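Side-chain contacts in phosphodiesterase (Salpingoeca rosetta, PDB 7D7P), which belongs to the HD-type phosphodiesterase clan and has a largely helical fold that holds a zinc ion and a magnesium ion: residues 90-93 against 94-97; 113-116 against 117-121; 161-164 against 165-168; 173-176 against 177-181; 212-215 against 216-219. All coordinates share one frame; numbering follows the deposited sequence.

Interaction 1. Residues 90-93 against 94-97; sequences LRKW and LQKV
Trp93 and Val97, one helical turn apart, form a CH-pi contact. Val97 CG2 stands over one face of the indole, 3.8 Å from the centroid of the Trp93 five-membered ring and 20° off its normal. With CG opposite the backbone N (chi1 169°), the indole lies beside its own carbonyl carbon, where Val97 can cover it. A second apolar contact comes from Leu94, whose CD2 approaches Trp93 CZ3 obliquely at 3.6 Å.

The polar side-chain contact is on the exposed side of the same turns of helix 87-99. Lys92 NZ donates to Gln95 OE1 over 3.0 Å, in the plane of the amide carbonyl and with a C=O...N angle of 160°. The two chains run side by side, Lys92 bent at chi2 and chi3 and Gln95 extended beyond CG.

Among the backbone bonds, Val97 N reaches Trp93 O at 2.8 Å, the i to i+4 pattern of an alpha-helix.

Trp93 also packs on Leu144 of helix 133-145 and Ile186 of helix 174-187, and Leu94 on Cys70 of helix 63-76. The chemistry is that of an amphipathic helix: the aromatic and aliphatic groups are buried among three helices, while the lysine-amide bond lies at the exposed surface, where water probably competes with it.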
loop_
_atom_site.group_PDB
_atom_site.type_symbol
_atom_site.label_atom_id
_atom_site.label_comp_id
_atom_site.label_asym_id
_atom_site.label_seq_id
_atom_site.Cartn_x
_atom_site.Cartn_y
_atom_site.Cartn_z
ATOM N N LEU A 90 -24.508 -13.638 35.787
ATOM C CA LEU A 90 -24.067 -13.273 34.446
ATOM C C LEU A 90 -24.809 -12.042 33.938
ATOM O O LEU A 90 -24.193 -11.118 33.393
ATOM C CB LEU A 90 -24.262 -14.451 33.491
ATOM C CG LEU A 90 -23.931 -14.176 32.019
ATOM C CD1 LEU A 90 -22.436 -13.964 31.827
ATOM C CD2 LEU A 90 -24.437 -15.297 31.124
ATOM N N ARG A 91 -26.130 -11.999 34.128
ATOM C CA ARG A 91 -26.903 -10.849 33.666
ATOM C C ARG A 91 -26.614 -9.611 34.507
ATOM O O ARG A 91 -26.592 -8.491 33.982
ATOM C CB ARG A 91 -28.394 -11.181 33.682
ATOM C CG ARG A 91 -28.776 -12.261 32.685
ATOM C CD ARG A 91 -30.259 -12.591 32.742
ATOM N NE ARG A 91 -30.626 -13.583 31.736
ATOM C CZ ARG A 91 -30.895 -13.293 30.466
ATOM N NH1 ARG A 91 -30.837 -12.037 30.045
ATOM N NH2 ARG A 91 -31.217 -14.259 29.619
ATOM N N LYS A 92 -26.394 -9.790 35.812
ATOM C CA LYS A 92 -26.024 -8.659 36.659
ATOM C C LYS A 92 -24.638 -8.136 36.297
ATOM O O LYS A 92 -24.413 -6.921 36.271
ATOM C CB LYS A 92 -26.083 -9.066 38.132
ATOM C CG LYS A 92 -25.831 -7.928 39.109
ATOM C CD LYS A 92 -26.856 -6.814 38.945
ATOM C CE LYS A 92 -28.266 -7.308 39.241
ATOM N NZ LYS A 92 -29.298 -6.280 38.921
ATOM N N TRP A 93 -23.700 -9.042 36.013
ATOM C CA TRP A 93 -22.380 -8.627 35.547
ATOM C C TRP A 93 -22.476 -7.882 34.219
ATOM O O TRP A 93 -21.845 -6.832 34.042
ATOM C CB TRP A 93 -21.471 -9.852 35.427
ATOM C CG TRP A 93 -20.171 -9.599 34.725
ATOM C CD1 TRP A 93 -19.057 -9.007 35.246
ATOM C CD2 TRP A 93 -19.843 -9.949 33.374
ATOM N NE1 TRP A 93 -18.059 -8.960 34.302
ATOM C CE2 TRP A 93 -18.517 -9.531 33.144
ATOM C CE3 TRP A 93 -20.545 -10.570 32.335
ATOM C CZ2 TRP A 93 -17.877 -9.716 31.919
ATOM C CZ3 TRP A 93 -19.908 -10.753 31.118
ATOM C CH2 TRP A 93 -18.587 -10.328 30.922
ATOM N N LEU A 94 -23.273 -8.401 33.282
ATOM C CA LEU A 94 -23.476 -7.720 32.006
ATOM C C LEU A 94 -23.991 -6.301 32.211
ATOM O O LEU A 94 -23.512 -5.358 31.569
ATOM C CB LEU A 94 -24.447 -8.516 31.135
ATOM C CG LEU A 94 -23.893 -9.761 30.449
ATOM C CD1 LEU A 94 -24.994 -10.496 29.696
ATOM C CD2 LEU A 94 -22.774 -9.371 29.512
ATOM N N GLN A 95 -24.971 -6.132 33.100
ATOM C CA GLN A 95 -25.497 -4.800 33.384
ATOM C C GLN A 95 -24.420 -3.890 33.962
ATOM O O GLN A 95 -24.285 -2.735 33.544
ATOM C CB GLN A 95 -26.682 -4.908 34.345
ATOM C CG GLN A 95 -27.274 -3.572 34.759
ATOM C CD GLN A 95 -28.431 -3.727 35.729
ATOM O OE1 GLN A 95 -28.383 -4.549 36.645
ATOM N NE2 GLN A 95 -29.485 -2.946 35.523
ATOM N N LYS A 96 -23.641 -4.395 34.922
ATOM C CA LYS A 96 -22.596 -3.572 35.523
ATOM C C LYS A 96 -21.511 -3.217 34.512
ATOM O O LYS A 96 -20.949 -2.118 34.573
ATOM C CB LYS A 96 -21.987 -4.287 36.729
ATOM C CG LYS A 96 -20.973 -3.454 37.497
ATOM C CD LYS A 96 -21.609 -2.213 38.107
ATOM C CE LYS A 96 -20.623 -1.465 38.995
ATOM N NZ LYS A 96 -21.296 -0.435 39.839
ATOM N N VAL A 97 -21.211 -4.119 33.574
ATOM C CA VAL A 97 -20.258 -3.800 32.511
ATOM C C VAL A 97 -20.769 -2.629 31.679
ATOM O O VAL A 97 -20.029 -1.682 31.385
ATOM C CB VAL A 97 -19.985 -5.038 31.635
ATOM C CG1 VAL A 97 -19.208 -4.641 30.387
ATOM C CG2 VAL A 97 -19.213 -6.087 32.422
#

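Interaction 2. Residues 113-116 against 117-121; sequences VMVL and HTTYL
Helix 109-126, which supplies the zinc ligand His111 near its start, has two consecutive threonines, Thr118 and Thr119, whose hydroxyls turn back onto the carbonyls of Met114 and Val115. Thr118 OG1 donates to Met114 O at 2.7 Å, and the backbone Thr118 N reaches the same Met114 O at 2.9 Å. The next residue repeats this: Thr119 OG1 lies 2.6 Å from Val115 O, and Thr119 N lies 2.9 Å from that oxygen. Each oxygen thus has two donors, which come from opposite faces of its carbonyl plane, and each buried hydroxyl has an acceptor.

The torsions explain the repetition. Both hydroxyls lie beside their own backbone N and opposite the carbonyl carbon (chi1 -53° in Thr118 and -60° in Thr119), which directs them to the preceding turn; the CG2 methyls lie opposite the backbone N, beside the carbonyl carbon.

This part of the helix runs through the core of the fold, close to the metal site. Val115, whose side chain is about 5 Å from the zinc ion, packs on the zinc ligand His146 as well as on Leu256 of helix 245-260. Leu116 packs on Leu140 and Leu144 of helix 133-145.

The backbone ladder continues with His117 N to Val113 O at 2.8 Å and Tyr120 N to Leu116 O. Within the second segment, Tyr120 CD2 stands 4.0 Å above the plane of the His117 ring, toward its rim. The polar end of that histidine is engaged elsewhere: NE2 is hydrogen-bonded to Leu51 O, and the ring stacks with Phe56.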
loop_
_atom_site.group_PDB
_atom_site.type_symbol
_atom_site.label_atom_id
_atom_site.label_comp_id
_atom_site.label_asym_id
_atom_site.label_seq_id
_atom_site.Cartn_x
_atom_site.Cartn_y
_atom_site.Cartn_z
ATOM N N VAL A 113 -19.545 -4.991 22.632
ATOM C CA VAL A 113 -20.279 -6.150 22.129
ATOM C C VAL A 113 -19.738 -6.576 20.770
ATOM O O VAL A 113 -19.656 -7.773 20.467
ATOM C CB VAL A 113 -21.787 -5.844 22.072
ATOM C CG1 VAL A 113 -22.562 -7.045 21.536
ATOM C CG2 VAL A 113 -22.296 -5.445 23.447
ATOM N N MET A 114 -19.359 -5.604 19.935
ATOM C CA MET A 114 -18.746 -5.917 18.646
ATOM C C MET A 114 -17.464 -6.722 18.820
ATOM O O MET A 114 -17.205 -7.665 18.063
ATOM C CB MET A 114 -18.458 -4.626 17.876
ATOM C CG MET A 114 -19.680 -3.990 17.239
ATOM S SD MET A 114 -20.199 -4.873 15.760
ATOM C CE MET A 114 -19.204 -4.070 14.500
ATOM N N VAL A 115 -16.642 -6.361 19.805
ATOM C CA VAL A 115 -15.392 -7.081 20.018
ATOM C C VAL A 115 -15.663 -8.449 20.630
ATOM O O VAL A 115 -14.980 -9.432 20.316
ATOM C CB VAL A 115 -14.435 -6.236 20.880
ATOM C CG1 VAL A 115 -13.175 -7.022 21.232
ATOM C CG2 VAL A 115 -14.072 -4.961 20.144
ATOM N N LEU A 116 -16.670 -8.541 21.503
ATOM C CA LEU A 116 -17.055 -9.840 22.044
ATOM C C LEU A 116 -17.539 -10.770 20.938
ATOM O O LEU A 116 -17.111 -11.926 20.852
ATOM C CB LEU A 116 -18.137 -9.673 23.113
ATOM C CG LEU A 116 -18.830 -10.984 23.505
ATOM C CD1 LEU A 116 -17.860 -11.914 24.221
ATOM C CD2 LEU A 116 -20.064 -10.735 24.359
ATOM N N HIS A 117 -18.430 -10.275 20.076
ATOM C CA HIS A 117 -18.981 -11.119 19.020
ATOM C C HIS A 117 -17.916 -11.507 18.001
ATOM O O HIS A 117 -17.884 -12.651 17.534
ATOM C CB HIS A 117 -20.147 -10.408 18.333
ATOM C CG HIS A 117 -20.849 -11.250 17.315
ATOM N ND1 HIS A 117 -20.477 -11.279 15.988
ATOM C CD2 HIS A 117 -21.898 -12.099 17.431
ATOM C CE1 HIS A 117 -21.268 -12.109 15.330
ATOM N NE2 HIS A 117 -22.138 -12.619 16.183
ATOM N N THR A 118 -17.039 -10.567 17.642
ATOM C CA THR A 118 -15.976 -10.873 16.689
ATOM C C THR A 118 -14.973 -11.856 17.282
ATOM O O THR A 118 -14.437 -12.710 16.565
ATOM C CB THR A 118 -15.282 -9.583 16.251
ATOM O OG1 THR A 118 -16.266 -8.648 15.787
ATOM C CG2 THR A 118 -14.276 -9.856 15.135
ATOM N N THR A 119 -14.705 -11.748 18.587
ATOM C CA THR A 119 -13.857 -12.734 19.252
ATOM C C THR A 119 -14.500 -14.113 19.214
ATOM O O THR A 119 -13.815 -15.125 19.023
ATOM C CB THR A 119 -13.586 -12.310 20.697
ATOM O OG1 THR A 119 -12.920 -11.041 20.710
ATOM C CG2 THR A 119 -12.714 -13.343 21.407
ATOM N N TYR A 120 -15.822 -14.169 19.385
ATOM C CA TYR A 120 -16.534 -15.437 19.289
ATOM C C TYR A 120 -16.427 -16.022 17.884
ATOM O O TYR A 120 -16.320 -17.243 17.719
ATOM C CB TYR A 120 -17.992 -15.226 19.701
ATOM C CG TYR A 120 -19.014 -16.045 18.950
ATOM C CD1 TYR A 120 -19.288 -17.357 19.315
ATOM C CD2 TYR A 120 -19.734 -15.494 17.898
ATOM C CE1 TYR A 120 -20.234 -18.103 18.640
ATOM C CE2 TYR A 120 -20.679 -16.232 17.218
ATOM C CZ TYR A 120 -20.928 -17.534 17.592
ATOM O OH TYR A 120 -21.876 -18.267 16.914
ATOM N N LEU A 121 -16.434 -15.165 16.859
ATOM C CA LEU A 121 -16.274 -15.655 15.493
ATOM C C LEU A 121 -14.857 -16.160 15.250
ATOM O O LEU A 121 -14.665 -17.210 14.626
ATOM C CB LEU A 121 -16.625 -14.554 14.489
ATOM C CG LEU A 121 -18.070 -14.050 14.436
ATOM C CD1 LEU A 121 -18.166 -12.821 13.543
ATOM C CD2 LEU A 121 -19.016 -15.139 13.950
#

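Interaction 3. Residues 161-164 against 165-168; sequences SRSE and LALV
The carboxylate of Glu164 is the flat side-chain group that meets the following turn. Its OE2 end approaches Val168 CG2 at 3.6 Å, and OE1 lies farther off, 4.3 Å from Leu167 CD1. The Glu164 chain is bent at chi2, and its line runs aslant to that of Val168. Being in the first turn of a helix, this carboxylate probably interacts favourably with the helix dipole.

The contact is a junction between two helices. Helix 155-161 ends in a Schellman motif, where Arg162 takes a positive phi of 52°, and helix 164-169 begins directly afterwards with Ser163 as its N-cap. Ser163 OG accepts from Ala166 N at 3.1 Å with an N-H...O angle of 162°. Its chi1 of 73° sets the hydroxyl between the backbone N and the carbonyl carbon, facing the start of the helix. Ser163 OG is also hydrogen-bonded to His158 ND1, which ties the cap to the helix before it.

Regular helical bonding begins at once: Leu167 N reaches Ser163 O at 2.9 Å, and Val168 N reaches Glu164 O, also at 2.9 Å. Leu167 CG rests 3.3 Å from Ser163 O, while Ala166 CB touches Ser163 OG at 3.6 Å. Leu165, partly exposed, packs on Val174 of helix 174-187.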
loop_
_atom_site.group_PDB
_atom_site.type_symbol
_atom_site.label_atom_id
_atom_site.label_comp_id
_atom_site.label_asym_id
_atom_site.label_seq_id
_atom_site.Cartn_x
_atom_site.Cartn_y
_atom_site.Cartn_z
ATOM N N SER A 161 -1.048 15.410 29.119
ATOM C CA SER A 161 -1.737 16.221 30.116
ATOM C C SER A 161 -1.351 15.861 31.543
ATOM O O SER A 161 -1.812 16.530 32.476
ATOM C CB SER A 161 -3.255 16.086 29.959
ATOM O OG SER A 161 -3.709 14.823 30.418
ATOM N N ARG A 162 -0.522 14.834 31.733
ATOM C CA ARG A 162 -0.151 14.349 33.060
ATOM C C ARG A 162 -1.397 14.091 33.904
ATOM O O ARG A 162 -1.508 14.521 35.055
ATOM C CB ARG A 162 0.806 15.321 33.754
ATOM C CG ARG A 162 2.263 15.103 33.380
ATOM C CD ARG A 162 2.901 16.363 32.819
ATOM N NE ARG A 162 3.264 17.306 33.873
ATOM C CZ ARG A 162 4.058 18.357 33.694
ATOM N NH1 ARG A 162 4.577 18.604 32.499
ATOM N NH2 ARG A 162 4.335 19.160 34.712
ATOM N N SER A 163 -2.350 13.384 33.303
ATOM C CA SER A 163 -3.608 13.090 33.962
ATOM C C SER A 163 -3.373 12.219 35.194
ATOM O O SER A 163 -2.305 11.629 35.388
ATOM C CB SER A 163 -4.562 12.384 33.001
ATOM O OG SER A 163 -4.148 11.046 32.778
ATOM N N GLU A 164 -4.405 12.143 36.038
ATOM C CA GLU A 164 -4.323 11.297 37.221
ATOM C C GLU A 164 -4.100 9.840 36.838
ATOM O O GLU A 164 -3.344 9.122 37.505
ATOM C CB GLU A 164 -5.589 11.453 38.066
ATOM C CG GLU A 164 -5.639 10.563 39.303
ATOM C CD GLU A 164 -4.480 10.801 40.253
ATOM O OE1 GLU A 164 -3.994 11.949 40.335
ATOM O OE2 GLU A 164 -4.058 9.836 40.925
ATOM N N LEU A 165 -4.732 9.387 35.752
ATOM C CA LEU A 165 -4.507 8.022 35.288
ATOM C C LEU A 165 -3.067 7.830 34.824
ATOM O O LEU A 165 -2.455 6.788 35.093
ATOM C CB LEU A 165 -5.488 7.683 34.167
ATOM C CG LEU A 165 -6.174 6.317 34.220
ATOM C CD1 LEU A 165 -6.643 5.990 35.633
ATOM C CD2 LEU A 165 -7.340 6.277 33.247
ATOM N N ALA A 166 -2.508 8.825 34.129
ATOM C CA ALA A 166 -1.109 8.748 33.720
ATOM C C ALA A 166 -0.175 8.715 34.923
ATOM O O ALA A 166 0.876 8.065 34.874
ATOM C CB ALA A 166 -0.759 9.926 32.810
ATOM N N LEU A 167 -0.536 9.407 36.005
ATOM C CA LEU A 167 0.284 9.378 37.212
ATOM C C LEU A 167 0.174 8.036 37.924
ATOM O O LEU A 167 1.152 7.550 38.502
ATOM C CB LEU A 167 -0.120 10.516 38.147
ATOM C CG LEU A 167 0.161 11.927 37.628
ATOM C CD1 LEU A 167 -0.127 12.961 38.705
ATOM C CD2 LEU A 167 1.598 12.042 37.135
ATOM N N VAL A 168 -1.011 7.422 37.892
ATOM C CA VAL A 168 -1.189 6.122 38.535
ATOM C C VAL A 168 -0.320 5.070 37.859
ATOM O O VAL A 168 0.328 4.255 38.525
ATOM C CB VAL A 168 -2.675 5.717 38.524
ATOM C CG1 VAL A 168 -2.835 4.234 38.865
ATOM C CG2 VAL A 168 -3.470 6.578 39.493
#

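Interaction 4. Residues 173-176 against 177-181; sequences SVLE and NHHSH. With PEG (di(hydroxyethyl)ether), chain C.
His179 has CG beside its backbone N (chi1 -56°), and a chi2 of -37° turns the imidazole so that Leu175 O, from the preceding turn, lies over the centre of one ring face, 3.0 Å above its plane. The same Leu175 O accepts the backbone bond from His179 N at 2.8 Å.

At the ring edge, in its plane, a water lies 3.0 Å from His179 NE2 and donates to Glu176 OE2 at 3.3 Å, bridging the two side chains. Each has a second partner, Leu148 O for His179 ND1 and Asn155 ND2 for Glu176 OE1, so the imidazole is held on both its nitrogens.

This is the first part of helix 174-187, close to the metal site: the His179 side chain is about 4 Å from the magnesium ion and touches the zinc ligand Asp147.

Ser173 occupies the N-cap position, but its hydroxyl makes no capping bond and instead probably hydrogen-bonds Asp218 OD2. Ser173 O receives Asn177 N at 2.8 Å and, weakly, Asn177 ND2 at 3.3 Å; that amide nitrogen is also bonded to Gln172 O. The di(hydroxyethyl)ether, probably from the crystallisation liquor, accepts weakly at O4 from Val174 N, 3.3 Å away.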
loop_
_atom_site.group_PDB
_atom_site.type_symbol
_atom_site.label_atom_id
_atom_site.label_comp_id
_atom_site.label_asym_id
_atom_site.label_seq_id
_atom_site.Cartn_x
_atom_site.Cartn_y
_atom_site.Cartn_z
ATOM N N SER A 173 0.948 1.962 29.214
ATOM C CA SER A 173 -0.359 1.473 28.761
ATOM C C SER A 173 -1.477 1.977 29.673
ATOM O O SER A 173 -2.209 1.207 30.291
ATOM C CB SER A 173 -0.380 -0.055 28.673
ATOM O OG SER A 173 0.487 -0.541 27.659
ATOM N N VAL A 174 -1.580 3.306 29.751
ATOM C CA VAL A 174 -2.386 3.950 30.791
ATOM C C VAL A 174 -3.833 3.472 30.732
ATOM O O VAL A 174 -4.393 2.999 31.726
ATOM C CB VAL A 174 -2.299 5.482 30.665
ATOM C CG1 VAL A 174 -3.243 6.153 31.643
ATOM C CG2 VAL A 174 -0.863 5.957 30.891
ATOM N N LEU A 175 -4.459 3.596 29.560
ATOM C CA LEU A 175 -5.868 3.230 29.431
ATOM C C LEU A 175 -6.075 1.732 29.602
ATOM O O LEU A 175 -7.004 1.305 30.297
ATOM C CB LEU A 175 -6.406 3.683 28.076
ATOM C CG LEU A 175 -6.698 5.172 27.919
ATOM C CD1 LEU A 175 -7.173 5.458 26.510
ATOM C CD2 LEU A 175 -7.726 5.618 28.942
ATOM N N GLU A 176 -5.227 0.920 28.965
ATOM C CA GLU A 176 -5.402 -0.529 29.010
ATOM C C GLU A 176 -5.221 -1.067 30.425
ATOM O O GLU A 176 -5.945 -1.978 30.845
ATOM C CB GLU A 176 -4.427 -1.204 28.042
ATOM C CG GLU A 176 -4.694 -0.901 26.568
ATOM C CD GLU A 176 -4.283 0.511 26.163
ATOM O OE1 GLU A 176 -3.401 1.097 26.828
ATOM O OE2 GLU A 176 -4.851 1.040 25.182
ATOM N N ASN A 177 -4.257 -0.524 31.172
ATOM C CA ASN A 177 -4.136 -0.881 32.583
ATOM C C ASN A 177 -5.399 -0.509 33.347
ATOM O O ASN A 177 -5.854 -1.259 34.220
ATOM C CB ASN A 177 -2.918 -0.190 33.196
ATOM C CG ASN A 177 -1.670 -1.042 33.132
ATOM O OD1 ASN A 177 -1.672 -2.197 33.559
ATOM N ND2 ASN A 177 -0.591 -0.477 32.599
ATOM N N HIS A 178 -5.983 0.643 33.018
ATOM C CA HIS A 178 -7.215 1.083 33.663
ATOM C C HIS A 178 -8.379 0.162 33.324
ATOM O O HIS A 178 -9.194 -0.163 34.197
ATOM C CB HIS A 178 -7.521 2.520 33.240
ATOM C CG HIS A 178 -8.774 3.081 33.835
ATOM N ND1 HIS A 178 -8.992 3.141 35.193
ATOM C CD2 HIS A 178 -9.864 3.635 33.252
ATOM C CE1 HIS A 178 -10.169 3.697 35.423
ATOM N NE2 HIS A 178 -10.719 4.004 34.263
ATOM N N HIS A 179 -8.473 -0.263 32.060
ATOM C CA HIS A 179 -9.544 -1.166 31.649
ATOM C C HIS A 179 -9.452 -2.491 32.392
ATOM O O HIS A 179 -10.449 -2.988 32.929
ATOM C CB HIS A 179 -9.486 -1.403 30.137
ATOM C CG HIS A 179 -9.540 -0.150 29.318
ATOM N ND1 HIS A 179 -10.317 0.935 29.662
ATOM C CD2 HIS A 179 -8.912 0.186 28.165
ATOM C CE1 HIS A 179 -10.164 1.886 28.756
ATOM N NE2 HIS A 179 -9.316 1.457 27.838
ATOM N N SER A 180 -8.251 -3.076 32.432
ATOM C CA SER A 180 -8.070 -4.377 33.068
ATOM C C SER A 180 -8.360 -4.306 34.562
ATOM O O SER A 180 -8.951 -5.231 35.131
ATOM C CB SER A 180 -6.650 -4.882 32.811
ATOM O OG SER A 180 -6.447 -6.162 33.387
ATOM N N HIS A 181 -7.955 -3.211 35.211
ATOM C CA HIS A 181 -8.249 -3.030 36.630
ATOM C C HIS A 181 -9.753 -3.050 36.887
ATOM O O HIS A 181 -10.234 -3.775 37.767
ATOM C CB HIS A 181 -7.632 -1.722 37.126
ATOM C CG HIS A 181 -8.147 -1.276 38.462
ATOM N ND1 HIS A 181 -8.402 0.045 38.755
ATOM C CD2 HIS A 181 -8.451 -1.977 39.581
ATOM C CE1 HIS A 181 -8.847 0.141 39.996
ATOM N NE2 HIS A 181 -8.885 -1.071 40.519
HETATM C C2 PEG C . 2.912 2.157 26.583
HETATM O O2 PEG C . 2.053 2.704 25.623
HETATM C C3 PEG C . 1.794 4.067 25.806
HETATM C C4 PEG C . 0.506 4.232 26.612
HETATM O O4 PEG C . 0.776 4.703 27.905
HETATM O O HOH W 1 -8.033 1.800 25.142
#

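Interaction 5. Residues 212-215 against 216-219; sequences NCIL and NTDM
From Asn212 to Asp218 the backbone leaves helix 200-215 through a type I beta turn spanning Leu215 to Asp218, closed by a weak bond from Asp218 N to Leu215 O at 3.3 Å.

Asn216 grips the last full turn with two donors. Its backbone N lies 3.0 Å from Asn212 O, and its side-chain ND2 lies 2.9 Å from the same Asn212 O, the two arriving from opposite faces of the carbonyl plane. ND2 stands 36° out of that plane, so it does not follow a lone pair. The two asparagine side chains cross with their amide planes 57° apart, and a water links them, accepting from Asn212 ND2 at 3.1 Å and from Asn216 ND2 at 3.0 Å. Asn216 OD1 is bonded to Lys225 NZ.

Thr217 N reaches Ile214 O at 3.0 Å, steeply above the carbonyl plane. Thr217 OG1 also donates to Ile214 O, but the modelled separation is so short that its exact length is doubtful. Thr217 CG2 rests 3.3 Å from Cys213 O.

Asp218 OD1 takes Ala220 N, and OD2 is engaged with Ser173. The change from i to i+4 to i to i+3 bonding is typical of a helix C-terminus running into a turn, and the Thr217 side chain in this turn lies about 4 Å from the magnesium ion.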
loop_
_atom_site.group_PDB
_atom_site.type_symbol
_atom_site.label_atom_id
_atom_site.label_comp_id
_atom_site.label_asym_id
_atom_site.label_seq_id
_atom_site.Cartn_x
_atom_site.Cartn_y
_atom_site.Cartn_z
ATOM N N ASN A 212 -3.065 -10.056 30.006
ATOM C CA ASN A 212 -2.181 -10.004 28.846
ATOM C C ASN A 212 -2.935 -9.594 27.588
ATOM O O ASN A 212 -2.412 -8.834 26.766
ATOM C CB ASN A 212 -1.497 -11.356 28.639
ATOM C CG ASN A 212 -0.486 -11.331 27.505
ATOM O OD1 ASN A 212 -0.786 -11.730 26.379
ATOM N ND2 ASN A 212 0.720 -10.857 27.798
ATOM N N CYS A 213 -4.165 -10.079 27.417
ATOM C CA CYS A 213 -4.896 -9.777 26.191
ATOM C C CYS A 213 -5.372 -8.329 26.168
ATOM O O CYS A 213 -5.296 -7.669 25.126
ATOM C CB CYS A 213 -6.064 -10.749 26.018
ATOM S SG CYS A 213 -5.536 -12.414 25.510
ATOM N N ILE A 214 -5.847 -7.810 27.306
ATOM C CA ILE A 214 -6.286 -6.417 27.343
ATOM C C ILE A 214 -5.099 -5.471 27.185
ATOM O O ILE A 214 -5.177 -4.473 26.456
ATOM C CB ILE A 214 -7.071 -6.131 28.636
ATOM C CG1 ILE A 214 -8.437 -6.820 28.592
ATOM C CG2 ILE A 214 -7.247 -4.628 28.841
ATOM C CD1 ILE A 214 -9.257 -6.647 29.859
ATOM N N LEU A 215 -3.982 -5.767 27.856
ATOM C CA LEU A 215 -2.799 -4.922 27.721
ATOM C C LEU A 215 -2.256 -4.940 26.299
ATOM O O LEU A 215 -1.651 -3.957 25.852
ATOM C CB LEU A 215 -1.714 -5.361 28.705
ATOM C CG LEU A 215 -1.908 -4.990 30.177
ATOM C CD1 LEU A 215 -0.755 -5.518 31.016
ATOM C CD2 LEU A 215 -2.048 -3.483 30.346
ATOM N N ASN A 216 -2.463 -6.036 25.572
ATOM C CA ASN A 216 -2.017 -6.115 24.187
ATOM C C ASN A 216 -2.986 -5.460 23.209
ATOM O O ASN A 216 -2.711 -5.456 22.004
ATOM C CB ASN A 216 -1.774 -7.572 23.792
ATOM C CG ASN A 216 -0.335 -8.000 24.027
ATOM O OD1 ASN A 216 0.567 -7.611 23.286
ATOM N ND2 ASN A 216 -0.115 -8.793 25.070
ATOM N N THR A 217 -4.102 -4.901 23.683
ATOM C CA THR A 217 -4.910 -4.045 22.824
ATOM C C THR A 217 -4.329 -2.643 22.702
ATOM O O THR A 217 -4.859 -1.834 21.933
ATOM C CB THR A 217 -6.354 -3.962 23.331
ATOM O OG1 THR A 217 -6.383 -3.338 24.620
ATOM C CG2 THR A 217 -6.974 -5.354 23.420
ATOM N N ASP A 218 -3.264 -2.344 23.444
ATOM C CA ASP A 218 -2.542 -1.090 23.291
ATOM C C ASP A 218 -1.910 -1.029 21.906
ATOM O O ASP A 218 -1.057 -1.855 21.569
ATOM C CB ASP A 218 -1.476 -0.970 24.384
ATOM C CG ASP A 218 -0.752 0.372 24.369
ATOM O OD1 ASP A 218 -1.036 1.211 23.489
ATOM O OD2 ASP A 218 0.106 0.590 25.252
ATOM N N MET A 219 -2.338 -0.049 21.106
ATOM C CA MET A 219 -1.826 0.079 19.744
ATOM C C MET A 219 -0.311 0.243 19.716
ATOM O O MET A 219 0.330 -0.099 18.715
ATOM C CB MET A 219 -2.498 1.259 19.041
ATOM C CG MET A 219 -4.010 1.131 18.903
ATOM S SD MET A 219 -4.516 -0.361 18.025
ATOM C CE MET A 219 -3.541 -0.217 16.527
HETATM O O HOH W 2 2.668 -9.914 25.511
#

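How the interactions relate
Interactions 2 and 4 are buried and interaction 3 lies at the surface; interactions 1 and 5 are partly buried, interaction 1 with its indole inside and its lysine-amide pair outside. Interactions 1 and 2 belong to the successive helices 87-99 and 109-126, centres about 17 Å apart, and do not touch. Interactions 3, 4 and 5 form a connected series: Leu165 CD2 meets His178 CG at 3.6 Å, and the start of helix 174-187 meets the turn after helix 200-215. The chemistry changes with place. Hydroxyls serve carbonyls inside the core helix, and a serine caps the surface helix. Interactions 4 and 5 each bring one side chain near magnesium and each contain a water-bridged pair; in interaction 5 an amide and a hydroxyl add to the backbone bonds.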